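Branched-chain-amino-acid aminotransferase (Pseudomonas sp. UW4, PDB 6JIF) catalyses the pyridoxal-phosphate-dependent, reversible transfer of amino groups between branched-chain amino acids and 2-oxo acids. Local coordinates at residues 217-220 with 226-229; 230-233 with 238-241. All blocks are in the same frame, centred on the assembly; numbering follows the deposited sequence.

The two contacts follow one another along the chain, their centres about 13 Å apart, and meet at strand 227-230: contact 1 brings helix 206-221 back to the start of this strand, and contact 2 lies at its far end, where the chain turns through a loop into strand 238-241. The strands are antiparallel neighbours, probably joined by hydrogen bonds from Glu239 N to Tyr229 O (2.8 Å) and from Tyr229 N to Glu240 O (2.9 Å), while Ile228 packs on Val241. A beta-alpha-beta crossover thus runs straight into a hairpin, and the hairpin's second strand carries Glu240 to the pyridoxal phosphate, so the crossover and the cofactor pocket are neighbours through one pair of strands.

Contact 1 of 2, residues 217-220 with 226-229; sequences SKAK and DAIY
The methyl group of Ala219 lies over one face of the peptide joining Asp226 to Ala227, its CB 3.5 Å from Asp226 C. The second flat group is the Asp226 carboxylate, which has the end of Lys220 above one face: CE stands nearly over CG, and NZ is displaced toward OD2, at 3.8 Å from that oxygen. At this distance the salt bridge is long, and NZ stands over the carboxylate face rather than in its plane, so charge proximity counts for more than a directed bond. The edge of the carboxylate is used differently: the backbone N of Ala227 meets Asp226 OD1 on its anti side at 2.8 Å, with an N-H...O angle of 154° and a modest tilt out of the plane. This local bond probably limits the rotation of the carboxylate, leaving one face turned to the lysine. Lys220 reaches it with CG anti to the carbonyl carbon (chi1 -71°) and an extended chain beyond, so that the two side chains run alongside each other in the same direction. The lysine is exposed and also touches a crystal neighbour, which may influence where its end settles. Beside this charged pair the contact is small and apolar, with Ala219 CB 4.0 Å from Ala227 CB; two methyl side chains allow helix and strand to come as near as 5.3 Å between the CA atoms of Ala219 and Ala227. The pair belongs to a beta-alpha-beta crossover in which helix 206-221 links the parallel strands 185-189 and 227-230. Ala219 also rests on Gln188 of the first strand, Ile228 packs on Phe187 and Ile189 there, Tyr229 turns to Ser212 and Pro215 of the helix, and strand 238-241 flanks strand 227-230 as its antiparallel neighbour.

Contact 2 of 2, residues 230-233 with 238-241; sequences LDPM and IEEV. With PLP (pyridoxal-5'-phosphate), chain D.
Leu230 and Ile238 form an antiparallel non-hydrogen-bonded pair whose side chains set out divergently, yet Leu230 swings CD2 back to cross Ile238 obliquely, 3.8 Å from its CA and 3.9 Å from CG1. Glu239 points the other way, into the turn: its CG sits 3.4 Å from Asp231 N, and a bend at chi2 (-135°) lays the carboxylate along Asp231, with OE2 3.5 Å from Asp231 CB. Pro232 meets it at about a right angle, CD 3.8 Å from OE1. The buried carboxylate is hydrogen-bonded to the hydroxyls of Ser262 at OE1 and Ser260 at OE2, while Asp231 OD2 bonds Thr234 OG1 and its OD1 takes the backbone N of Thr236 and Lys237. With an alanine here in place of Glu239, both serine hydroxyls would probably lose their carboxylate partner, and a gap would open beside Asp231 and Pro232. Glu239 and Glu240 together oppose Tyr229 as a classic beta bulge, and Glu240 leads off to the cofactor, OE1 2.8 Å from PLP N1, with OE2 bonded to Leu264 N. As in other fold-type IV aminotransferases, this carboxylate beside the pyridine nitrogen probably supports the cofactor's electron-sink role.

Contact 1 of 2, residues 217-220 with 226-229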
loop_
_atom_site.group_PDB
_atom_site.type_symbol
_atom_site.label_atom_id
_atom_site.label_comp_id
_atom_site.label_asym_id
_atom_site.label_seq_id
_atom_site.Cartn_x
_atom_site.Cartn_y
_atom_site.Cartn_z
ATOM N N SER B 217 -15.908 -2.554 0.090
ATOM C CA SER B 217 -17.037 -1.639 0.074
ATOM C C SER B 217 -18.121 -2.120 -0.887
ATOM O O SER B 217 -19.321 -2.026 -0.587
ATOM C CB SER B 217 -16.533 -0.246 -0.321
ATOM O OG SER B 217 -17.573 0.685 -0.082
ATOM N N LYS B 218 -17.705 -2.666 -2.038
ATOM C CA LYS B 218 -18.649 -3.160 -3.035
ATOM C C LYS B 218 -19.394 -4.392 -2.530
ATOM O O LYS B 218 -20.607 -4.515 -2.750
ATOM C CB LYS B 218 -17.919 -3.428 -4.349
ATOM C CG LYS B 218 -17.822 -2.167 -5.175
ATOM C CD LYS B 218 -17.191 -2.395 -6.504
ATOM C CE LYS B 218 -17.478 -1.191 -7.408
ATOM N NZ LYS B 218 -16.496 -1.124 -8.537
ATOM N N ALA B 219 -18.701 -5.308 -1.838
ATOM C CA ALA B 219 -19.396 -6.440 -1.234
ATOM C C ALA B 219 -20.371 -5.975 -0.155
ATOM O O ALA B 219 -21.477 -6.503 -0.037
ATOM C CB ALA B 219 -18.373 -7.438 -0.653
ATOM N N LYS B 220 -19.976 -5.016 0.670
ATOM C CA LYS B 220 -20.907 -4.562 1.707
ATOM C C LYS B 220 -22.084 -3.774 1.118
ATOM O O LYS B 220 -23.210 -3.826 1.645
ATOM C CB LYS B 220 -20.146 -3.744 2.739
ATOM C CG LYS B 220 -19.224 -4.645 3.576
ATOM C CD LYS B 220 -18.122 -3.853 4.262
ATOM C CE LYS B 220 -17.156 -4.791 5.019
ATOM N NZ LYS B 220 -15.760 -4.255 5.196
ATOM N N ASP B 226 -18.401 -9.310 3.693
ATOM C CA ASP B 226 -17.141 -8.846 3.106
ATOM C C ASP B 226 -16.952 -9.543 1.770
ATOM O O ASP B 226 -17.762 -10.366 1.349
ATOM C CB ASP B 226 -15.942 -9.093 4.045
ATOM C CG ASP B 226 -14.838 -8.011 3.924
ATOM O OD1 ASP B 226 -14.572 -7.428 2.841
ATOM O OD2 ASP B 226 -14.192 -7.746 4.948
ATOM N N ALA B 227 -15.858 -9.177 1.103
ATOM C CA ALA B 227 -15.415 -9.805 -0.130
ATOM C C ALA B 227 -14.508 -10.977 0.205
ATOM O O ALA B 227 -13.792 -10.961 1.204
ATOM C CB ALA B 227 -14.645 -8.805 -0.990
ATOM N N ILE B 228 -14.549 -11.986 -0.642
ATOM C CA ILE B 228 -13.587 -13.080 -0.593
ATOM C C ILE B 228 -12.714 -12.941 -1.834
ATOM O O ILE B 228 -13.218 -12.682 -2.930
ATOM C CB ILE B 228 -14.280 -14.455 -0.526
ATOM C CG1 ILE B 228 -14.859 -14.681 0.867
ATOM C CG2 ILE B 228 -13.275 -15.568 -0.806
ATOM C CD1 ILE B 228 -15.715 -15.961 1.001
ATOM N N TYR B 229 -11.410 -13.080 -1.645
ATOM C CA TYR B 229 -10.387 -12.900 -2.685
ATOM C C TYR B 229 -9.899 -14.262 -3.124
ATOM O O TYR B 229 -9.628 -15.137 -2.275
ATOM C CB TYR B 229 -9.208 -12.063 -2.170
ATOM C CG TYR B 229 -9.680 -10.706 -1.748
ATOM C CD1 TYR B 229 -9.883 -9.732 -2.705
ATOM C CD2 TYR B 229 -10.017 -10.438 -0.402
ATOM C CE1 TYR B 229 -10.368 -8.482 -2.344
ATOM C CE2 TYR B 229 -10.527 -9.189 -0.016
ATOM C CZ TYR B 229 -10.719 -8.226 -1.014
ATOM O OH TYR B 229 -11.199 -6.980 -0.678
#

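Contact 2 of 2, residues 230-233 with 238-241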
loop_
_atom_site.group_PDB
_atom_site.type_symbol
_atom_site.label_atom_id
_atom_site.label_comp_id
_atom_site.label_asym_id
_atom_site.label_seq_id
_atom_site.Cartn_x
_atom_site.Cartn_y
_atom_site.Cartn_z
ATOM N N LEU B 230 -9.802 -14.423 -4.446
ATOM C CA LEU B 230 -9.272 -15.615 -5.086
ATOM C C LEU B 230 -7.813 -15.392 -5.464
ATOM O O LEU B 230 -7.317 -14.264 -5.470
ATOM C CB LEU B 230 -10.099 -15.981 -6.345
ATOM C CG LEU B 230 -11.608 -16.184 -6.061
ATOM C CD1 LEU B 230 -12.221 -16.719 -7.315
ATOM C CD2 LEU B 230 -11.908 -17.151 -4.913
ATOM N N ASP B 231 -7.160 -16.468 -5.864
ATOM C CA ASP B 231 -5.747 -16.318 -6.279
ATOM C C ASP B 231 -5.645 -15.327 -7.439
ATOM O O ASP B 231 -6.472 -15.359 -8.365
ATOM C CB ASP B 231 -5.148 -17.668 -6.638
ATOM C CG ASP B 231 -5.635 -18.195 -7.930
ATOM O OD1 ASP B 231 -6.777 -18.691 -7.937
ATOM O OD2 ASP B 231 -4.881 -18.153 -8.913
ATOM N N PRO B 232 -4.699 -14.388 -7.388
ATOM C CA PRO B 232 -4.709 -13.302 -8.348
ATOM C C PRO B 232 -4.315 -13.749 -9.750
ATOM O O PRO B 232 -4.723 -13.102 -10.724
ATOM C CB PRO B 232 -3.702 -12.301 -7.735
ATOM C CG PRO B 232 -2.829 -13.138 -6.805
ATOM C CD PRO B 232 -3.855 -14.104 -6.221
ATOM N N MET B 233 -3.581 -14.876 -9.907
ATOM C CA MET B 233 -3.175 -15.289 -11.260
ATOM C C MET B 233 -4.342 -15.877 -12.049
ATOM O O MET B 233 -4.464 -15.640 -13.254
ATOM C CB MET B 233 -2.037 -16.292 -11.164
ATOM C CG MET B 233 -1.396 -16.561 -12.525
ATOM S SD MET B 233 0.252 -17.220 -12.436
ATOM C CE MET B 233 1.251 -15.713 -12.191
ATOM N N ILE B 238 -9.654 -20.057 -3.542
ATOM C CA ILE B 238 -9.849 -19.102 -2.447
ATOM C C ILE B 238 -8.527 -18.782 -1.773
ATOM O O ILE B 238 -7.726 -19.674 -1.484
ATOM C CB ILE B 238 -10.826 -19.693 -1.418
ATOM C CG1 ILE B 238 -12.192 -19.841 -2.081
ATOM C CG2 ILE B 238 -10.929 -18.810 -0.137
ATOM C CD1 ILE B 238 -13.228 -20.570 -1.218
ATOM N N GLU B 239 -8.311 -17.505 -1.484
ATOM C CA GLU B 239 -7.142 -17.063 -0.728
ATOM C C GLU B 239 -7.484 -16.418 0.602
ATOM O O GLU B 239 -6.886 -16.780 1.612
ATOM C CB GLU B 239 -6.319 -16.106 -1.562
ATOM C CG GLU B 239 -5.756 -16.772 -2.793
ATOM C CD GLU B 239 -4.284 -16.409 -3.017
ATOM O OE1 GLU B 239 -3.887 -15.287 -2.605
ATOM O OE2 GLU B 239 -3.548 -17.263 -3.593
ATOM N N GLU B 240 -8.435 -15.468 0.641
ATOM C CA GLU B 240 -8.688 -14.733 1.877
ATOM C C GLU B 240 -10.152 -14.359 1.960
ATOM O O GLU B 240 -10.802 -14.106 0.945
ATOM C CB GLU B 240 -7.894 -13.414 2.017
ATOM C CG GLU B 240 -6.383 -13.552 1.968
ATOM C CD GLU B 240 -5.796 -13.953 3.296
ATOM O OE1 GLU B 240 -6.574 -14.216 4.256
ATOM O OE2 GLU B 240 -4.557 -13.975 3.392
ATOM N N VAL B 241 -10.641 -14.230 3.196
ATOM C CA VAL B 241 -12.044 -13.826 3.430
ATOM C C VAL B 241 -11.955 -12.459 4.086
ATOM O O VAL B 241 -11.664 -12.376 5.290
ATOM C CB VAL B 241 -12.785 -14.832 4.316
ATOM C CG1 VAL B 241 -14.269 -14.400 4.594
ATOM C CG2 VAL B 241 -12.735 -16.234 3.713
HETATM N N1 PLP D . -5.821 -12.533 6.390
HETATM C C2 PLP D . -5.423 -11.257 6.125
HETATM C C2A PLP D . -5.486 -10.813 4.698
HETATM C C3 PLP D . -4.926 -10.440 7.142
HETATM O O3 PLP D . -4.480 -9.179 6.841
HETATM C C4 PLP D . -4.882 -10.926 8.474
HETATM C C4A PLP D . -4.171 -10.156 9.572
HETATM C C5 PLP D . -5.328 -12.244 8.692
HETATM C C6 PLP D . -5.764 -13.009 7.651
HETATM C C5A PLP D . -5.423 -12.895 10.036
HETATM O O4P PLP D . -4.214 -12.859 10.696
HETATM P P PLP D . -4.202 -13.089 12.274
HETATM O O1P PLP D . -4.889 -14.392 12.604
HETATM O O2P PLP D . -2.696 -13.177 12.563
HETATM O O3P PLP D . -4.905 -11.953 13.011
#